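Local coordinates for ABC transporter (Thermotoga maritima, PDB 1JI0), which binds ATP through a P-loop fold and probably hydrolyses it to drive the uptake of branched-chain amino acids across the membrane, at residues E180-I185 against I192-Q197; N198-L203 against E225-E230. All coordinates share one frame; numbering follows the deposited sequence.

Contact 1 of 2, residues E180-I185 against I192-Q197; sequences EVIQKI and ILLVEQ
Ile182, on the inner side of helix 172-187, meets Ile192 and Leu194 of the strand that follows it, and each of its two branches takes one of them. The gamma methyl CG2 of Ile182 lies 4.0 Å from CD1 of Ile192. The longer branch ends in CD1 of Ile182, which reaches along the strand to CD1 of Leu194 at 3.9 Å, the two side chains nearly perpendicular to each other. That split follows from the first torsion: CG1 stands anti to the carbonyl carbon (chi1 -75°) and carries CD1 toward Leu194, leaving CG2 beside the carbonyl carbon and close to Ile192.

CD1 of Ile192 is the hub of the contact. Besides CG2 of Ile182, CD1 of Ile192 touches the backbone O of Ile182 at 3.7 Å, and CG2 of Ile185, one turn further along the helix, at 4.1 Å. No hydrogen bond joins the two segments; four buried aliphatic side chains fill the interface between them.

The alternation of the strand sets which residues take part. Ile192 and Leu194 face this helix, whereas Leu193 and Val195 turn to helix 45-52 on the other side of the sheet, where Val195 touches the ATP-binding Lys45. Met163 and Ile34, from the flanking parallel strands, pack against both Ile182 and Ile192, and backbone hydrogen bonds to those strands hold 192-196 in place. Segment 180-185 and strand 192-196 run nearly antiparallel (162°), their axes 10.7 Å apart at closest approach. This is the return half of a classic beta-alpha-beta crossover, strand 160-164, helix 172-187, strand 192-196, in the P-loop nucleotide-binding core of an ABC ATPase.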
ATOM      1  N   GLU A 180     -11.021   2.897  -6.967  1.00 22.95           N
ATOM      2  CA  GLU A 180     -11.108   4.067  -7.828  1.00 23.35           C
ATOM      3  C   GLU A 180     -10.242   5.189  -7.246  1.00 22.64           C
ATOM      4  O   GLU A 180      -9.564   5.903  -7.976  1.00 23.02           O
ATOM      5  CB  GLU A 180     -12.575   4.501  -7.949  1.00 26.52           C
ATOM      6  CG  GLU A 180     -12.787   5.942  -8.318  1.00 32.06           C
ATOM      7  CD  GLU A 180     -14.263   6.270  -8.513  1.00 36.41           C
ATOM      8  OE1 GLU A 180     -15.092   5.833  -7.678  1.00 37.42           O
ATOM      9  OE2 GLU A 180     -14.587   6.970  -9.496  1.00 38.02           O
ATOM     10  N   VAL A 181     -10.247   5.331  -5.925  1.00 22.91           N
ATOM     11  CA  VAL A 181      -9.439   6.367  -5.281  1.00 23.58           C
ATOM     12  C   VAL A 181      -7.947   6.049  -5.451  1.00 22.32           C
ATOM     13  O   VAL A 181      -7.123   6.941  -5.660  1.00 22.67           O
ATOM     14  CB  VAL A 181      -9.817   6.507  -3.774  1.00 23.84           C
ATOM     15  CG1 VAL A 181      -8.675   6.075  -2.875  1.00 25.87           C
ATOM     16  CG2 VAL A 181     -10.199   7.957  -3.484  1.00 27.72           C
ATOM     17  N   ILE A 182      -7.607   4.770  -5.379  1.00 22.72           N
ATOM     18  CA  ILE A 182      -6.222   4.344  -5.560  1.00 22.76           C
ATOM     19  C   ILE A 182      -5.763   4.781  -6.957  1.00 23.73           C
ATOM     20  O   ILE A 182      -4.627   5.221  -7.151  1.00 22.37           O
ATOM     21  CB  ILE A 182      -6.111   2.805  -5.381  1.00 21.68           C
ATOM     22  CG1 ILE A 182      -6.216   2.471  -3.889  1.00 23.28           C
ATOM     23  CG2 ILE A 182      -4.805   2.278  -5.973  1.00 23.36           C
ATOM     24  CD1 ILE A 182      -6.338   0.990  -3.560  1.00 19.56           C
ATOM     25  N   GLN A 183      -6.666   4.690  -7.927  1.00 23.87           N
ATOM     26  CA  GLN A 183      -6.357   5.077  -9.304  1.00 25.77           C
ATOM     27  C   GLN A 183      -6.165   6.595  -9.417  1.00 24.97           C
ATOM     28  O   GLN A 183      -5.239   7.073 -10.078  1.00 24.51           O
ATOM     29  CB  GLN A 183      -7.486   4.605 -10.225  1.00 27.79           C
ATOM     30  CG  GLN A 183      -7.139   4.624 -11.684  1.00 32.12           C
ATOM     31  CD  GLN A 183      -8.153   3.872 -12.510  1.00 35.24           C
ATOM     32  OE1 GLN A 183      -9.312   4.280 -12.610  1.00 37.24           O
ATOM     33  NE2 GLN A 183      -7.727   2.759 -13.103  1.00 34.63           N
ATOM     34  N   LYS A 184      -7.043   7.347  -8.762  1.00 25.05           N
ATOM     35  CA  LYS A 184      -6.963   8.802  -8.762  1.00 26.50           C
ATOM     36  C   LYS A 184      -5.663   9.274  -8.111  1.00 26.39           C
ATOM     37  O   LYS A 184      -5.058  10.249  -8.553  1.00 27.82           O
ATOM     38  CB  LYS A 184      -8.144   9.395  -7.999  1.00 28.36           C
ATOM     39  CG  LYS A 184      -9.499   9.045  -8.586  1.00 32.49           C
ATOM     40  CD  LYS A 184     -10.618   9.673  -7.766  1.00 35.57           C
ATOM     41  CE  LYS A 184     -11.980   9.376  -8.374  1.00 38.14           C
ATOM     42  NZ  LYS A 184     -13.064  10.086  -7.631  1.00 41.24           N
ATOM     43  N   ILE A 185      -5.247   8.589  -7.052  1.00 25.86           N
ATOM     44  CA  ILE A 185      -4.013   8.941  -6.356  1.00 25.30           C
ATOM     45  C   ILE A 185      -2.837   8.731  -7.299  1.00 25.30           C
ATOM     46  O   ILE A 185      -1.969   9.593  -7.426  1.00 25.91           O
ATOM     47  CB  ILE A 185      -3.825   8.069  -5.092  1.00 24.26           C
ATOM     48  CG1 ILE A 185      -4.891   8.434  -4.061  1.00 23.78           C
ATOM     49  CG2 ILE A 185      -2.415   8.260  -4.513  1.00 23.11           C
ATOM     50  CD1 ILE A 185      -4.935   7.510  -2.879  1.00 23.34           C
ATOM     51  N   ILE A 192       2.628   3.444  -6.066  1.00 18.95           N
ATOM     52  CA  ILE A 192       1.940   2.597  -5.099  1.00 18.31           C
ATOM     53  C   ILE A 192       2.295   1.117  -5.144  1.00 18.72           C
ATOM     54  O   ILE A 192       2.464   0.546  -6.225  1.00 19.84           O
ATOM     55  CB  ILE A 192       0.400   2.703  -5.305  1.00 19.41           C
ATOM     56  CG1 ILE A 192      -0.059   4.138  -5.063  1.00 18.35           C
ATOM     57  CG2 ILE A 192      -0.336   1.722  -4.384  1.00 17.30           C
ATOM     58  CD1 ILE A 192      -1.513   4.394  -5.433  1.00 23.93           C
ATOM     59  N   LEU A 193       2.412   0.505  -3.964  1.00 18.66           N
ATOM     60  CA  LEU A 193       2.650  -0.933  -3.839  1.00 19.71           C
ATOM     61  C   LEU A 193       1.414  -1.402  -3.076  1.00 21.06           C
ATOM     62  O   LEU A 193       1.236  -1.097  -1.896  1.00 21.36           O
ATOM     63  CB  LEU A 193       3.933  -1.265  -3.059  1.00 18.90           C
ATOM     64  CG  LEU A 193       4.217  -2.780  -2.973  1.00 19.89           C
ATOM     65  CD1 LEU A 193       4.013  -3.423  -4.320  1.00 19.57           C
ATOM     66  CD2 LEU A 193       5.637  -3.052  -2.538  1.00 21.37           C
ATOM     67  N   LEU A 194       0.551  -2.127  -3.779  1.00 20.95           N
ATOM     68  CA  LEU A 194      -0.709  -2.599  -3.239  1.00 21.31           C
ATOM     69  C   LEU A 194      -0.746  -4.101  -2.995  1.00 23.20           C
ATOM     70  O   LEU A 194      -0.546  -4.891  -3.920  1.00 24.55           O
ATOM     71  CB  LEU A 194      -1.826  -2.208  -4.218  1.00 22.55           C
ATOM     72  CG  LEU A 194      -3.268  -2.661  -4.003  1.00 22.92           C
ATOM     73  CD1 LEU A 194      -3.866  -1.917  -2.801  1.00 21.76           C
ATOM     74  CD2 LEU A 194      -4.082  -2.375  -5.260  1.00 23.72           C
ATOM     75  N   VAL A 195      -0.988  -4.489  -1.745  1.00 22.11           N
ATOM     76  CA  VAL A 195      -1.099  -5.893  -1.382  1.00 22.60           C
ATOM     77  C   VAL A 195      -2.597  -6.162  -1.216  1.00 23.09           C
ATOM     78  O   VAL A 195      -3.284  -5.443  -0.493  1.00 22.32           O
ATOM     79  CB  VAL A 195      -0.372  -6.196  -0.061  1.00 22.60           C
ATOM     80  CG1 VAL A 195      -0.787  -7.561   0.446  1.00 25.31           C
ATOM     81  CG2 VAL A 195       1.137  -6.156  -0.272  1.00 24.09           C
ATOM     82  N   GLU A 196      -3.105  -7.191  -1.886  1.00 23.97           N
ATOM     83  CA  GLU A 196      -4.528  -7.493  -1.816  1.00 25.53           C
ATOM     84  C   GLU A 196      -4.877  -8.962  -1.914  1.00 26.56           C
ATOM     85  O   GLU A 196      -4.148  -9.763  -2.494  1.00 27.12           O
ATOM     86  CB  GLU A 196      -5.285  -6.738  -2.919  1.00 23.70           C
ATOM     87  CG  GLU A 196      -5.905  -5.419  -2.487  1.00 24.15           C
ATOM     88  CD  GLU A 196      -7.066  -5.608  -1.526  1.00 24.40           C
ATOM     89  OE1 GLU A 196      -7.452  -6.769  -1.281  1.00 26.04           O
ATOM     90  OE2 GLU A 196      -7.600  -4.602  -1.020  1.00 24.78           O
ATOM     91  N   GLN A 197      -6.008  -9.299  -1.320  1.00 28.78           N
ATOM     92  CA  GLN A 197      -6.525 -10.652  -1.359  1.00 31.20           C
ATOM     93  C   GLN A 197      -7.540 -10.612  -2.501  1.00 29.49           C
ATOM     94  O   GLN A 197      -7.776 -11.613  -3.176  1.00 30.80           O
ATOM     95  CB  GLN A 197      -7.203 -10.996  -0.031  1.00 33.78           C
ATOM     96  CG  GLN A 197      -7.929 -12.324  -0.020  1.00 41.23           C
ATOM     97  CD  GLN A 197      -8.063 -12.891   1.380  1.00 44.11           C
ATOM     98  OE1 GLN A 197      -8.368 -12.165   2.332  1.00 45.82           O
ATOM     99  NE2 GLN A 197      -7.839 -14.197   1.514  1.00 45.55           N
TER

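Contact 2 of 2, residues N198-L203 against E225-E230; sequences NALGAL and ELLDNE
Leu203 and Leu227 lie alongside each other and point in opposite directions, so that the branch of Leu227 lies over the stem of Leu203. CD2 of Leu227 settles against CB of Leu203 at 3.7 Å and also touches CD1 of the same leucine at 3.9 Å. From the Leu227 side, CG lies 3.8 Å from Leu203 CB, and this overlap of branch on stem makes the pair the centre of the contact.

Two further leucines flank it at steeper angles. Leu226 is set square to Leu203, with Leu226 CD1 3.9 Å from Leu203 CD2. The two methyls of Leu203 are thereby shared between successive residues of helix 223-227, CD1 going to Leu227 and CD2 to Leu226. Leu200, one turn earlier in its helix, also lies roughly perpendicular to Leu227 and brings CD1 to within 4.0 Å of Leu227 CD2. Its extended first torsion (chi1 -178°) sets CG beside the carbonyl carbon and carries the branch toward Leu227, although the CB bond itself does not point there. Leu200 is exposed and forms the outer margin of the patch, whereas Leu203 and Leu226 are buried.

Leu237, beyond helix 230-236, touches both Leu200 and Leu227 and extends the apolar cluster. Where helix 223-227 gives way to helix 230-236, Asn229 takes the N-cap position and its OD1 accepts a hydrogen bond from Val232 N. Underneath, Leu203 rests on Thr36 and Ile38 of strand 34-38 and Leu226 on Leu219 of strand 216-222, so the contact joins two short helices over the mixed sheet.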
ATOM      1  N   ASN A 198      -8.125  -9.433  -2.711  1.00 27.91           N
ATOM      2  CA  ASN A 198      -9.093  -9.224  -3.782  1.00 26.71           C
ATOM      3  C   ASN A 198      -8.268  -9.016  -5.046  1.00 25.73           C
ATOM      4  O   ASN A 198      -8.019  -7.888  -5.461  1.00 23.67           O
ATOM      5  CB  ASN A 198      -9.947  -7.986  -3.486  1.00 28.40           C
ATOM      6  CG  ASN A 198     -11.129  -7.842  -4.440  1.00 30.01           C
ATOM      7  OD1 ASN A 198     -12.140  -7.221  -4.101  1.00 31.56           O
ATOM      8  ND2 ASN A 198     -11.005  -8.405  -5.635  1.00 28.59           N
ATOM      9  N   ALA A 199      -7.838 -10.124  -5.641  1.00 24.83           N
ATOM     10  CA  ALA A 199      -7.005 -10.098  -6.836  1.00 23.64           C
ATOM     11  C   ALA A 199      -7.641  -9.396  -8.025  1.00 22.22           C
ATOM     12  O   ALA A 199      -6.972  -8.648  -8.741  1.00 21.42           O
ATOM     13  CB  ALA A 199      -6.603 -11.530  -7.214  1.00 22.65           C
ATOM     14  N   LEU A 200      -8.928  -9.636  -8.247  1.00 21.95           N
ATOM     15  CA  LEU A 200      -9.617  -8.995  -9.363  1.00 20.55           C
ATOM     16  C   LEU A 200      -9.530  -7.471  -9.251  1.00 20.03           C
ATOM     17  O   LEU A 200      -9.061  -6.794 -10.160  1.00 18.63           O
ATOM     18  CB  LEU A 200     -11.085  -9.430  -9.393  1.00 20.57           C
ATOM     19  CG  LEU A 200     -11.920  -8.878 -10.552  1.00 22.36           C
ATOM     20  CD1 LEU A 200     -11.256  -9.237 -11.879  1.00 22.72           C
ATOM     21  CD2 LEU A 200     -13.329  -9.444 -10.483  1.00 22.56           C
ATOM     22  N   GLY A 201      -9.985  -6.930  -8.127  1.00 21.23           N
ATOM     23  CA  GLY A 201      -9.944  -5.489  -7.950  1.00 19.93           C
ATOM     24  C   GLY A 201      -8.537  -4.940  -8.060  1.00 18.88           C
ATOM     25  O   GLY A 201      -8.316  -3.921  -8.708  1.00 18.97           O
ATOM     26  N   ALA A 202      -7.582  -5.629  -7.441  1.00 19.30           N
ATOM     27  CA  ALA A 202      -6.191  -5.200  -7.462  1.00 20.30           C
ATOM     28  C   ALA A 202      -5.594  -5.209  -8.870  1.00 20.65           C
ATOM     29  O   ALA A 202      -4.976  -4.230  -9.299  1.00 19.78           O
ATOM     30  CB  ALA A 202      -5.354  -6.096  -6.533  1.00 20.43           C
ATOM     31  N   LEU A 203      -5.765  -6.320  -9.582  1.00 19.99           N
ATOM     32  CA  LEU A 203      -5.226  -6.425 -10.933  1.00 20.21           C
ATOM     33  C   LEU A 203      -5.876  -5.450 -11.917  1.00 20.44           C
ATOM     34  O   LEU A 203      -5.240  -5.023 -12.883  1.00 21.29           O
ATOM     35  CB  LEU A 203      -5.361  -7.858 -11.447  1.00 20.13           C
ATOM     36  CG  LEU A 203      -4.409  -8.855 -10.784  1.00 22.02           C
ATOM     37  CD1 LEU A 203      -4.742 -10.275 -11.243  1.00 21.66           C
ATOM     38  CD2 LEU A 203      -2.965  -8.483 -11.130  1.00 21.10           C
ATOM     39  N   GLU A 225      -2.419  -8.703 -18.498  1.00 26.57           N
ATOM     40  CA  GLU A 225      -2.032 -10.045 -18.925  1.00 26.64           C
ATOM     41  C   GLU A 225      -2.273 -11.114 -17.847  1.00 26.13           C
ATOM     42  O   GLU A 225      -2.665 -12.240 -18.155  1.00 25.21           O
ATOM     43  CB  GLU A 225      -0.568 -10.035 -19.363  1.00 29.19           C
ATOM     44  CG  GLU A 225      -0.407  -9.500 -20.769  1.00 33.56           C
ATOM     45  CD  GLU A 225       1.029  -9.214 -21.149  1.00 36.88           C
ATOM     46  OE1 GLU A 225       1.941  -9.936 -20.686  1.00 36.71           O
ATOM     47  OE2 GLU A 225       1.244  -8.264 -21.935  1.00 39.05           O
ATOM     48  N   LEU A 226      -2.045 -10.770 -16.583  1.00 23.73           N
ATOM     49  CA  LEU A 226      -2.284 -11.727 -15.510  1.00 22.50           C
ATOM     50  C   LEU A 226      -3.774 -12.072 -15.437  1.00 23.22           C
ATOM     51  O   LEU A 226      -4.144 -13.192 -15.096  1.00 23.25           O
ATOM     52  CB  LEU A 226      -1.803 -11.155 -14.178  1.00 21.46           C
ATOM     53  CG  LEU A 226      -0.286 -10.951 -14.099  1.00 21.87           C
ATOM     54  CD1 LEU A 226       0.092 -10.319 -12.768  1.00 22.43           C
ATOM     55  CD2 LEU A 226       0.405 -12.308 -14.270  1.00 22.60           C
ATOM     56  N   LEU A 227      -4.627 -11.105 -15.763  1.00 24.33           N
ATOM     57  CA  LEU A 227      -6.072 -11.315 -15.749  1.00 26.49           C
ATOM     58  C   LEU A 227      -6.502 -12.319 -16.826  1.00 27.78           C
ATOM     59  O   LEU A 227      -7.547 -12.958 -16.709  1.00 29.39           O
ATOM     60  CB  LEU A 227      -6.796  -9.985 -15.974  1.00 25.84           C
ATOM     61  CG  LEU A 227      -6.841  -9.045 -14.770  1.00 24.08           C
ATOM     62  CD1 LEU A 227      -7.347  -7.685 -15.201  1.00 26.21           C
ATOM     63  CD2 LEU A 227      -7.731  -9.638 -13.704  1.00 21.34           C
ATOM     64  N   ASP A 228      -5.693 -12.449 -17.870  1.00 28.54           N
ATOM     65  CA  ASP A 228      -5.996 -13.380 -18.948  1.00 29.64           C
ATOM     66  C   ASP A 228      -5.260 -14.698 -18.802  1.00 29.73           C
ATOM     67  O   ASP A 228      -5.419 -15.594 -19.628  1.00 30.24           O
ATOM     68  CB  ASP A 228      -5.664 -12.763 -20.302  1.00 30.39           C
ATOM     69  CG  ASP A 228      -6.754 -11.843 -20.797  1.00 31.80           C
ATOM     70  OD1 ASP A 228      -7.941 -12.205 -20.657  1.00 34.45           O
ATOM     71  OD2 ASP A 228      -6.431 -10.766 -21.334  1.00 33.81           O
ATOM     72  N   ASN A 229      -4.447 -14.818 -17.757  1.00 28.60           N
ATOM     73  CA  ASN A 229      -3.711 -16.048 -17.527  1.00 28.69           C
ATOM     74  C   ASN A 229      -4.662 -17.067 -16.918  1.00 29.32           C
ATOM     75  O   ASN A 229      -5.329 -16.788 -15.923  1.00 28.13           O
ATOM     76  CB  ASN A 229      -2.530 -15.801 -16.595  1.00 26.82           C
ATOM     77  CG  ASN A 229      -1.763 -17.072 -16.286  1.00 26.59           C
ATOM     78  OD1 ASN A 229      -2.059 -17.772 -15.318  1.00 23.43           O
ATOM     79  ND2 ASN A 229      -0.781 -17.384 -17.123  1.00 23.46           N
ATOM     80  N   GLU A 230      -4.722 -18.247 -17.526  1.00 30.73           N
ATOM     81  CA  GLU A 230      -5.622 -19.302 -17.075  1.00 32.92           C
ATOM     82  C   GLU A 230      -5.417 -19.725 -15.629  1.00 32.86           C
ATOM     83  O   GLU A 230      -6.388 -20.013 -14.926  1.00 32.80           O
ATOM     84  CB  GLU A 230      -5.505 -20.518 -18.000  1.00 36.39           C
ATOM     85  CG  GLU A 230      -6.677 -21.489 -17.905  1.00 42.09           C
ATOM     86  CD  GLU A 230      -8.018 -20.829 -18.226  1.00 46.44           C
ATOM     87  OE1 GLU A 230      -8.123 -20.164 -19.285  1.00 48.20           O
ATOM     88  OE2 GLU A 230      -8.968 -20.977 -17.422  1.00 48.34           O
TER

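Contact 1 closes before contact 2 opens, and strand 192-196 leads almost directly into helix 199-205, which carries the touching residues of segment 198-203. The centres of the two contacts lie about 14 Å apart, and Ala202 connects them, its CB packing 3.7 Å from Glu196 CB and 4.1 Å from Leu194 CD2. Contact 1 packs a helix directly on a strand of the mixed six-stranded sheet, whereas contact 2 joins two helices that rest on it. The centre of contact 1 is about 7 Å, and that of the partly buried contact 2 about 17 Å, from the centre of the chain. They join the crossover helix, the sheet and the C-terminal helices in turn.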